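Long-range contact in takeout-like protein 1 (Epiphyas postvittana, PDB 3E8T), which binds ubiquinone-8 in a long internal tunnel and probably serves as a carrier of hydrophobic ligands in insects: residues 84-98 with 111-125. Residues are numbered along the deposited sequence; the frame is centred on the assembly and turned at random.
Sequences EVDFHLDATVKGHYT and DGQMKLKLKNIHIHL. With UQ8 (Ubiquinone-8), chain B.
V85 and L125 pair through two nearly straight backbone hydrogen bonds, and antiparallel pairing of 84-98 with 111-125 runs on to T98 and D111. Between L89 and A91 a beta bulge takes up one extra residue of the second strand; there D90, a short carboxylate side chain, accepts the N120 backbone N-H at the corner formed by K119 and N120, OD1 being met nearly along its C-O bond (2.9 Å to N120 N).

Two histidine-carboxylate hydrogen bonds tie the strands together on the polar face, where a flat ring can aim an edge N-H at a neighbouring carboxylate. H124 ND1 gives D86 OD1 a 2.7 Å bond in the ring plane. H96, its ring anti to the backbone N (chi1 172°), reaches along the strand so that NE2 meets D111 OD1 at 2.8 Å; a leucine here would probably leave that carboxylate without its ring N-H donor. Between them H88 CB sits over the centre of the H122 ring, 3.4 Å from the centroid, while H88 ND1 is hydrogen-bonded to D72.

On the apolar face I123 CB lies over the F87 ring (3.8 Å to its centroid), and M114 CE packs on V93 CG1. Branched aliphatic chains suit the isoprenoid tail of ubiquinone-8: I121 CD1, L118 CD2 and L125 CD2 touch it. One polar face and one ligand-lined face are typical of the long, curved antiparallel sheet in the takeout/JHBP fold.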
loop_
_atom_site.group_PDB
_atom_site.type_symbol
_atom_site.label_atom_id
_atom_site.label_comp_id
_atom_site.label_asym_id
_atom_site.label_seq_id
_atom_site.Cartn_x
_atom_site.Cartn_y
_atom_site.Cartn_z
ATOM N N GLU A 84 -1.694 12.657 -9.323
ATOM C CA GLU A 84 -2.250 12.472 -7.988
ATOM C C GLU A 84 -3.373 11.475 -8.064
ATOM O O GLU A 84 -4.305 11.649 -8.868
ATOM C CB GLU A 84 -2.800 13.768 -7.437
ATOM C CG GLU A 84 -1.762 14.861 -7.247
ATOM C CD GLU A 84 -2.253 16.043 -6.414
ATOM O OE1 GLU A 84 -3.356 15.970 -5.807
ATOM O OE2 GLU A 84 -1.505 17.058 -6.334
ATOM N N VAL A 85 -3.277 10.422 -7.231
ATOM C CA VAL A 85 -4.263 9.363 -7.162
ATOM C C VAL A 85 -4.779 9.257 -5.719
ATOM O O VAL A 85 -4.001 9.071 -4.774
ATOM C CB VAL A 85 -3.691 7.975 -7.599
ATOM C CG1 VAL A 85 -4.774 6.974 -7.640
ATOM C CG2 VAL A 85 -2.971 8.057 -8.968
ATOM N N ASP A 86 -6.088 9.394 -5.576
ATOM C CA ASP A 86 -6.761 9.235 -4.296
ATOM C C ASP A 86 -7.605 7.980 -4.387
ATOM O O ASP A 86 -8.361 7.804 -5.340
ATOM C CB ASP A 86 -7.670 10.434 -4.031
ATOM C CG ASP A 86 -6.908 11.664 -3.745
ATOM O OD1 ASP A 86 -6.288 11.689 -2.675
ATOM O OD2 ASP A 86 -6.905 12.604 -4.558
ATOM N N PHE A 87 -7.460 7.069 -3.431
ATOM C CA PHE A 87 -8.260 5.854 -3.420
ATOM C C PHE A 87 -8.483 5.366 -2.003
ATOM O O PHE A 87 -7.847 5.857 -1.069
ATOM C CB PHE A 87 -7.613 4.744 -4.292
ATOM C CG PHE A 87 -6.241 4.294 -3.866
ATOM C CD1 PHE A 87 -6.087 3.112 -3.172
ATOM C CD2 PHE A 87 -5.110 5.037 -4.211
ATOM C CE1 PHE A 87 -4.834 2.637 -2.818
ATOM C CE2 PHE A 87 -3.842 4.574 -3.839
ATOM C CZ PHE A 87 -3.748 3.378 -3.127
ATOM N N HIS A 88 -9.356 4.392 -1.851
ATOM C CA HIS A 88 -9.594 3.807 -0.552
ATOM C C HIS A 88 -9.950 2.350 -0.662
ATOM O O HIS A 88 -10.301 1.859 -1.737
ATOM C CB HIS A 88 -10.672 4.594 0.215
ATOM C CG HIS A 88 -12.038 4.496 -0.390
ATOM N ND1 HIS A 88 -12.493 5.335 -1.390
ATOM C CD2 HIS A 88 -13.046 3.627 -0.147
ATOM C CE1 HIS A 88 -13.736 4.997 -1.718
ATOM N NE2 HIS A 88 -14.095 3.962 -0.983
ATOM N N LEU A 89 -9.793 1.633 0.463
ATOM C CA LEU A 89 -10.067 0.202 0.491
ATOM C C LEU A 89 -10.141 -0.307 1.916
ATOM O O LEU A 89 -9.771 0.413 2.849
ATOM C CB LEU A 89 -8.958 -0.560 -0.251
ATOM C CG LEU A 89 -7.563 -0.572 0.419
ATOM C CD1 LEU A 89 -6.770 -1.717 -0.186
ATOM C CD2 LEU A 89 -6.828 0.725 0.250
ATOM N N ASP A 90 -10.699 -1.491 2.067
ATOM C CA ASP A 90 -10.473 -2.320 3.227
ATOM C C ASP A 90 -9.315 -3.225 2.948
ATOM O O ASP A 90 -9.185 -3.721 1.840
ATOM C CB ASP A 90 -11.708 -3.166 3.582
ATOM C CG ASP A 90 -12.943 -2.338 3.922
ATOM O OD1 ASP A 90 -12.824 -1.142 4.222
ATOM O OD2 ASP A 90 -14.050 -2.952 3.885
ATOM N N ALA A 91 -8.449 -3.444 3.934
ATOM C CA ALA A 91 -7.283 -4.279 3.705
ATOM C C ALA A 91 -6.965 -5.087 4.923
ATOM O O ALA A 91 -7.415 -4.781 6.026
ATOM C CB ALA A 91 -6.116 -3.393 3.403
ATOM N N THR A 92 -6.180 -6.121 4.705
ATOM C CA THR A 92 -5.666 -6.910 5.806
ATOM C C THR A 92 -4.162 -7.057 5.620
ATOM O O THR A 92 -3.684 -7.239 4.510
ATOM C CB THR A 92 -6.359 -8.318 5.954
ATOM O OG1 THR A 92 -7.736 -8.193 6.344
ATOM C CG2 THR A 92 -5.740 -9.111 7.050
ATOM N N VAL A 93 -3.433 -6.976 6.721
ATOM C CA VAL A 93 -1.984 -7.249 6.761
ATOM C C VAL A 93 -1.761 -8.430 7.696
ATOM O O VAL A 93 -2.239 -8.415 8.822
ATOM C CB VAL A 93 -1.191 -6.038 7.230
ATOM C CG1 VAL A 93 0.289 -6.346 7.124
ATOM C CG2 VAL A 93 -1.541 -4.791 6.436
ATOM N N LYS A 94 -1.099 -9.450 7.181
ATOM C CA LYS A 94 -0.823 -10.653 7.928
ATOM C C LYS A 94 0.641 -10.983 7.905
ATOM O O LYS A 94 1.372 -10.523 7.041
ATOM C CB LYS A 94 -1.627 -11.847 7.367
ATOM C CG LYS A 94 -3.147 -11.709 7.466
ATOM C CD LYS A 94 -3.859 -12.963 6.861
ATOM C CE LYS A 94 -5.333 -12.943 7.105
ATOM N NZ LYS A 94 -6.127 -13.894 6.238
ATOM N N GLY A 95 1.078 -11.804 8.837
ATOM C CA GLY A 95 2.429 -12.313 8.795
ATOM C C GLY A 95 2.915 -12.755 10.151
ATOM O O GLY A 95 2.162 -12.751 11.119
ATOM N N HIS A 96 4.167 -13.187 10.200
ATOM C CA HIS A 96 4.805 -13.604 11.435
ATOM C C HIS A 96 5.486 -12.409 12.055
ATOM O O HIS A 96 6.420 -11.844 11.451
ATOM C CB HIS A 96 5.834 -14.699 11.097
ATOM C CG HIS A 96 6.700 -15.097 12.227
ATOM N ND1 HIS A 96 7.950 -15.648 12.031
ATOM C CD2 HIS A 96 6.554 -14.947 13.552
ATOM C CE1 HIS A 96 8.502 -15.884 13.214
ATOM N NE2 HIS A 96 7.658 -15.489 14.158
ATOM N N TYR A 97 4.985 -11.967 13.209
ATOM C CA TYR A 97 5.507 -10.756 13.843
ATOM C C TYR A 97 6.299 -11.079 15.095
ATOM O O TYR A 97 6.139 -12.123 15.712
ATOM C CB TYR A 97 4.336 -9.778 14.258
ATOM C CG TYR A 97 3.693 -10.140 15.569
ATOM C CD1 TYR A 97 4.077 -9.511 16.724
ATOM C CD2 TYR A 97 2.792 -11.166 15.675
ATOM C CE1 TYR A 97 3.624 -9.925 17.929
ATOM C CE2 TYR A 97 2.358 -11.590 16.902
ATOM C CZ TYR A 97 2.791 -10.966 18.024
ATOM O OH TYR A 97 2.385 -11.385 19.261
ATOM N N THR A 98 7.143 -10.103 15.435
ATOM C CA THR A 98 7.692 -10.039 16.779
ATOM C C THR A 98 7.494 -8.633 17.295
ATOM O O THR A 98 7.476 -7.671 16.514
ATOM C CB THR A 98 9.158 -10.468 16.931
ATOM O OG1 THR A 98 10.008 -9.480 16.361
ATOM C CG2 THR A 98 9.424 -11.837 16.333
ATOM N N ASP A 111 5.618 -12.996 19.842
ATOM C CA ASP A 111 6.245 -13.664 18.707
ATOM C C ASP A 111 5.246 -14.668 18.181
ATOM O O ASP A 111 5.012 -15.696 18.788
ATOM C CB ASP A 111 7.511 -14.380 19.165
ATOM C CG ASP A 111 8.303 -14.985 18.021
ATOM O OD1 ASP A 111 7.732 -15.247 16.963
ATOM O OD2 ASP A 111 9.535 -15.199 18.173
ATOM N N GLY A 112 4.602 -14.300 17.090
ATOM C CA GLY A 112 3.479 -15.064 16.635
ATOM C C GLY A 112 2.953 -14.616 15.303
ATOM O O GLY A 112 3.716 -14.112 14.489
ATOM N N GLN A 113 1.663 -14.807 15.099
ATOM C CA GLN A 113 1.043 -14.408 13.867
ATOM C C GLN A 113 0.185 -13.185 14.078
ATOM O O GLN A 113 -0.427 -12.994 15.126
ATOM C CB GLN A 113 0.183 -15.540 13.301
ATOM C CG GLN A 113 0.983 -16.759 12.909
ATOM C CD GLN A 113 2.044 -16.525 11.883
ATOM O OE1 GLN A 113 1.767 -15.999 10.805
ATOM N NE2 GLN A 113 3.271 -16.933 12.195
ATOM N N MET A 114 0.130 -12.340 13.047
ATOM C CA MET A 114 -0.667 -11.124 13.049
ATOM C C MET A 114 -1.759 -11.173 11.992
ATOM O O MET A 114 -1.508 -11.661 10.884
ATOM C CB MET A 114 0.254 -9.920 12.713
ATOM C CG MET A 114 -0.505 -8.598 12.647
ATOM S SD MET A 114 0.636 -7.220 12.446
ATOM C CE MET A 114 0.867 -7.248 10.666
ATOM N N LYS A 115 -2.909 -10.603 12.327
ATOM C CA LYS A 115 -3.930 -10.258 11.348
ATOM C C LYS A 115 -4.425 -8.860 11.721
ATOM O O LYS A 115 -5.057 -8.675 12.754
ATOM C CB LYS A 115 -5.103 -11.224 11.381
ATOM C CG LYS A 115 -6.214 -10.889 10.389
ATOM C CD LYS A 115 -7.327 -11.927 10.357
ATOM C CE LYS A 115 -8.516 -11.378 9.570
ATOM N NZ LYS A 115 -9.670 -12.324 9.559
ATOM N N LEU A 116 -4.072 -7.879 10.900
ATOM C CA LEU A 116 -4.449 -6.519 11.106
ATOM C C LEU A 116 -5.533 -6.206 10.061
ATOM O O LEU A 116 -5.249 -6.302 8.860
ATOM C CB LEU A 116 -3.188 -5.634 10.933
ATOM C CG LEU A 116 -3.376 -4.122 10.858
ATOM C CD1 LEU A 116 -4.011 -3.685 12.199
ATOM C CD2 LEU A 116 -2.062 -3.441 10.617
ATOM N N LYS A 117 -6.699 -5.799 10.508
ATOM C CA LYS A 117 -7.782 -5.464 9.592
ATOM C C LYS A 117 -7.959 -3.960 9.588
ATOM O O LYS A 117 -8.021 -3.354 10.644
ATOM C CB LYS A 117 -9.091 -6.104 10.043
ATOM C CG LYS A 117 -9.066 -7.614 10.172
ATOM C CD LYS A 117 -10.377 -8.168 10.693
ATOM C CE LYS A 117 -11.536 -7.929 9.736
ATOM N NZ LYS A 117 -12.858 -8.594 10.165
ATOM N N LEU A 118 -7.969 -3.371 8.409
ATOM C CA LEU A 118 -8.075 -1.942 8.232
ATOM C C LEU A 118 -9.359 -1.651 7.455
ATOM O O LEU A 118 -9.579 -2.204 6.390
ATOM C CB LEU A 118 -6.899 -1.422 7.415
ATOM C CG LEU A 118 -5.531 -1.741 7.955
ATOM C CD1 LEU A 118 -4.424 -1.365 6.955
ATOM C CD2 LEU A 118 -5.302 -1.103 9.298
ATOM N N LYS A 119 -10.216 -0.802 8.003
ATOM C CA LYS A 119 -11.482 -0.481 7.372
ATOM C C LYS A 119 -11.455 0.952 6.909
ATOM O O LYS A 119 -11.229 1.868 7.683
ATOM C CB LYS A 119 -12.627 -0.703 8.342
ATOM C CG LYS A 119 -13.988 -0.533 7.700
ATOM C CD LYS A 119 -15.141 -0.819 8.620
ATOM C CE LYS A 119 -16.476 -0.742 7.796
ATOM N NZ LYS A 119 -17.773 -0.734 8.567
ATOM N N ASN A 120 -11.703 1.129 5.618
ATOM C CA ASN A 120 -11.802 2.420 4.983
ATOM C C ASN A 120 -10.514 3.200 5.150
ATOM O O ASN A 120 -10.502 4.347 5.615
ATOM C CB ASN A 120 -13.018 3.191 5.508
ATOM C CG ASN A 120 -13.448 4.313 4.603
ATOM O OD1 ASN A 120 -13.135 4.328 3.427
ATOM N ND2 ASN A 120 -14.173 5.252 5.179
ATOM N N ILE A 121 -9.428 2.602 4.680
ATOM C CA ILE A 121 -8.183 3.317 4.609
ATOM C C ILE A 121 -8.139 4.129 3.316
ATOM O O ILE A 121 -8.329 3.563 2.246
ATOM C CB ILE A 121 -6.929 2.418 4.875
ATOM C CG1 ILE A 121 -5.671 3.287 4.895
ATOM C CG2 ILE A 121 -6.854 1.303 3.877
ATOM C CD1 ILE A 121 -4.417 2.513 5.372
ATOM N N HIS A 122 -7.875 5.422 3.438
ATOM C CA HIS A 122 -7.707 6.322 2.324
ATOM C C HIS A 122 -6.254 6.605 2.099
ATOM O O HIS A 122 -5.487 6.786 3.046
ATOM C CB HIS A 122 -8.472 7.608 2.583
ATOM C CG HIS A 122 -9.960 7.434 2.455
ATOM N ND1 HIS A 122 -10.709 8.054 1.475
ATOM C CD2 HIS A 122 -10.819 6.610 3.095
ATOM C CE1 HIS A 122 -11.962 7.651 1.557
ATOM N NE2 HIS A 122 -12.065 6.804 2.548
ATOM N N ILE A 123 -5.859 6.545 0.827
ATOM C CA ILE A 123 -4.502 6.706 0.402
ATOM C C ILE A 123 -4.416 7.851 -0.608
ATOM O O ILE A 123 -5.230 7.954 -1.499
ATOM C CB ILE A 123 -3.928 5.437 -0.261
ATOM C CG1 ILE A 123 -4.069 4.245 0.666
ATOM C CG2 ILE A 123 -2.499 5.615 -0.696
ATOM C CD1 ILE A 123 -3.278 4.292 1.864
ATOM N N HIS A 124 -3.448 8.727 -0.434
ATOM C CA HIS A 124 -3.128 9.819 -1.368
ATOM C C HIS A 124 -1.720 9.588 -1.907
ATOM O O HIS A 124 -0.736 9.657 -1.170
ATOM C CB HIS A 124 -3.240 11.191 -0.677
ATOM C CG HIS A 124 -2.950 12.366 -1.557
ATOM N ND1 HIS A 124 -3.852 12.831 -2.487
ATOM C CD2 HIS A 124 -1.863 13.182 -1.646
ATOM C CE1 HIS A 124 -3.330 13.873 -3.117
ATOM N NE2 HIS A 124 -2.138 14.122 -2.613
ATOM N N LEU A 125 -1.642 9.271 -3.189
ATOM C CA LEU A 125 -0.391 8.973 -3.873
ATOM C C LEU A 125 -0.082 10.092 -4.862
ATOM O O LEU A 125 -0.935 10.474 -5.651
ATOM C CB LEU A 125 -0.543 7.649 -4.642
ATOM C CG LEU A 125 0.522 7.258 -5.640
ATOM C CD1 LEU A 125 1.817 6.886 -4.896
ATOM C CD2 LEU A 125 0.025 6.110 -6.509
HETATM C C45 UQ8 B . 2.520 -5.323 17.130
HETATM C C44 UQ8 B . 2.086 -3.913 17.540
HETATM C C46 UQ8 B . 1.717 -3.923 19.000
HETATM C C43 UQ8 B . 0.935 -3.378 16.708
HETATM C C42 UQ8 B . 1.159 -3.633 15.210
HETATM C C41 UQ8 B . 2.285 -2.738 14.709
HETATM C C39 UQ8 B . 1.912 -2.125 13.377
HETATM C C40 UQ8 B . 2.790 -2.307 12.141
HETATM C C38 UQ8 B . 0.802 -1.329 13.289
HETATM C C37 UQ8 B . 0.358 -0.720 12.124
HETATM C C36 UQ8 B . -1.052 -0.218 12.438
HETATM C C34 UQ8 B . -1.776 0.324 11.220
HETATM C C35 UQ8 B . -3.122 0.605 11.408
HETATM C C33 UQ8 B . -1.133 0.444 9.990
HETATM C C32 UQ8 B . -1.635 0.950 8.795
HETATM C C31 UQ8 B . -0.844 0.299 7.630
HETATM C C29 UQ8 B . -1.179 0.889 6.267
HETATM C C30 UQ8 B . -1.304 2.435 6.088
HETATM C C28 UQ8 B . -1.379 0.045 5.180
HETATM C C27 UQ8 B . -1.692 0.457 3.891
HETATM C C26 UQ8 B . -1.139 -0.511 2.835
HETATM C C24 UQ8 B . -1.695 -0.178 1.446
HETATM C C25 UQ8 B . -3.181 -0.409 1.123
HETATM C C23 UQ8 B . -0.854 0.341 0.486
HETATM C C22 UQ8 B . -1.183 0.693 -0.826
HETATM C C21 UQ8 B . -0.009 1.383 -1.518
HETATM C C19 UQ8 B . -0.356 2.117 -2.815
HETATM C C20 UQ8 B . 0.818 2.928 -3.361
HETATM C C18 UQ8 B . -0.994 1.209 -3.876
HETATM C C17 UQ8 B . -1.233 1.965 -5.191
HETATM C C16 UQ8 B . -2.272 1.281 -6.095
HETATM C C14 UQ8 B . -2.164 1.866 -7.499
HETATM C C15 UQ8 B . -1.912 3.377 -7.660
HETATM C C13 UQ8 B . -2.257 1.059 -8.631
HETATM C C12 UQ8 B . -2.142 1.558 -9.926
HETATM C C11 UQ8 B . -2.907 0.728 -10.977
HETATM C C9 UQ8 B . -3.276 1.580 -12.207
HETATM C C10 UQ8 B . -2.443 2.869 -12.300
HETATM C C8 UQ8 B . -3.118 0.725 -13.461
HETATM C C7 UQ8 B . -1.936 1.159 -14.334
HETATM C C6 UQ8 B . -2.270 2.341 -15.275
HETATM C C1 UQ8 B . -1.355 3.393 -15.405
HETATM C C1M UQ8 B . -0.171 3.335 -14.670
HETATM C C2 UQ8 B . -1.605 4.489 -16.239
HETATM O O2 UQ8 B . -0.795 5.413 -16.356
HETATM C C3 UQ8 B . -2.781 4.547 -16.970
HETATM O O3 UQ8 B . -3.022 5.614 -17.783
HETATM C C3M UQ8 B . -2.418 5.405 -19.059
HETATM C C4 UQ8 B . -3.714 3.522 -16.858
HETATM O O4 UQ8 B . -4.868 3.597 -17.587
HETATM C C4M UQ8 B . -5.537 4.844 -17.348
HETATM C C5 UQ8 B . -3.461 2.430 -16.017
HETATM O O5 UQ8 B . -4.302 1.530 -15.947
HETATM O O HOH W 1 -0.810 16.373 -3.226
HETATM O O HOH W 2 -7.194 9.821 -0.587
HETATM O O HOH W 3 -0.557 -14.250 9.996
#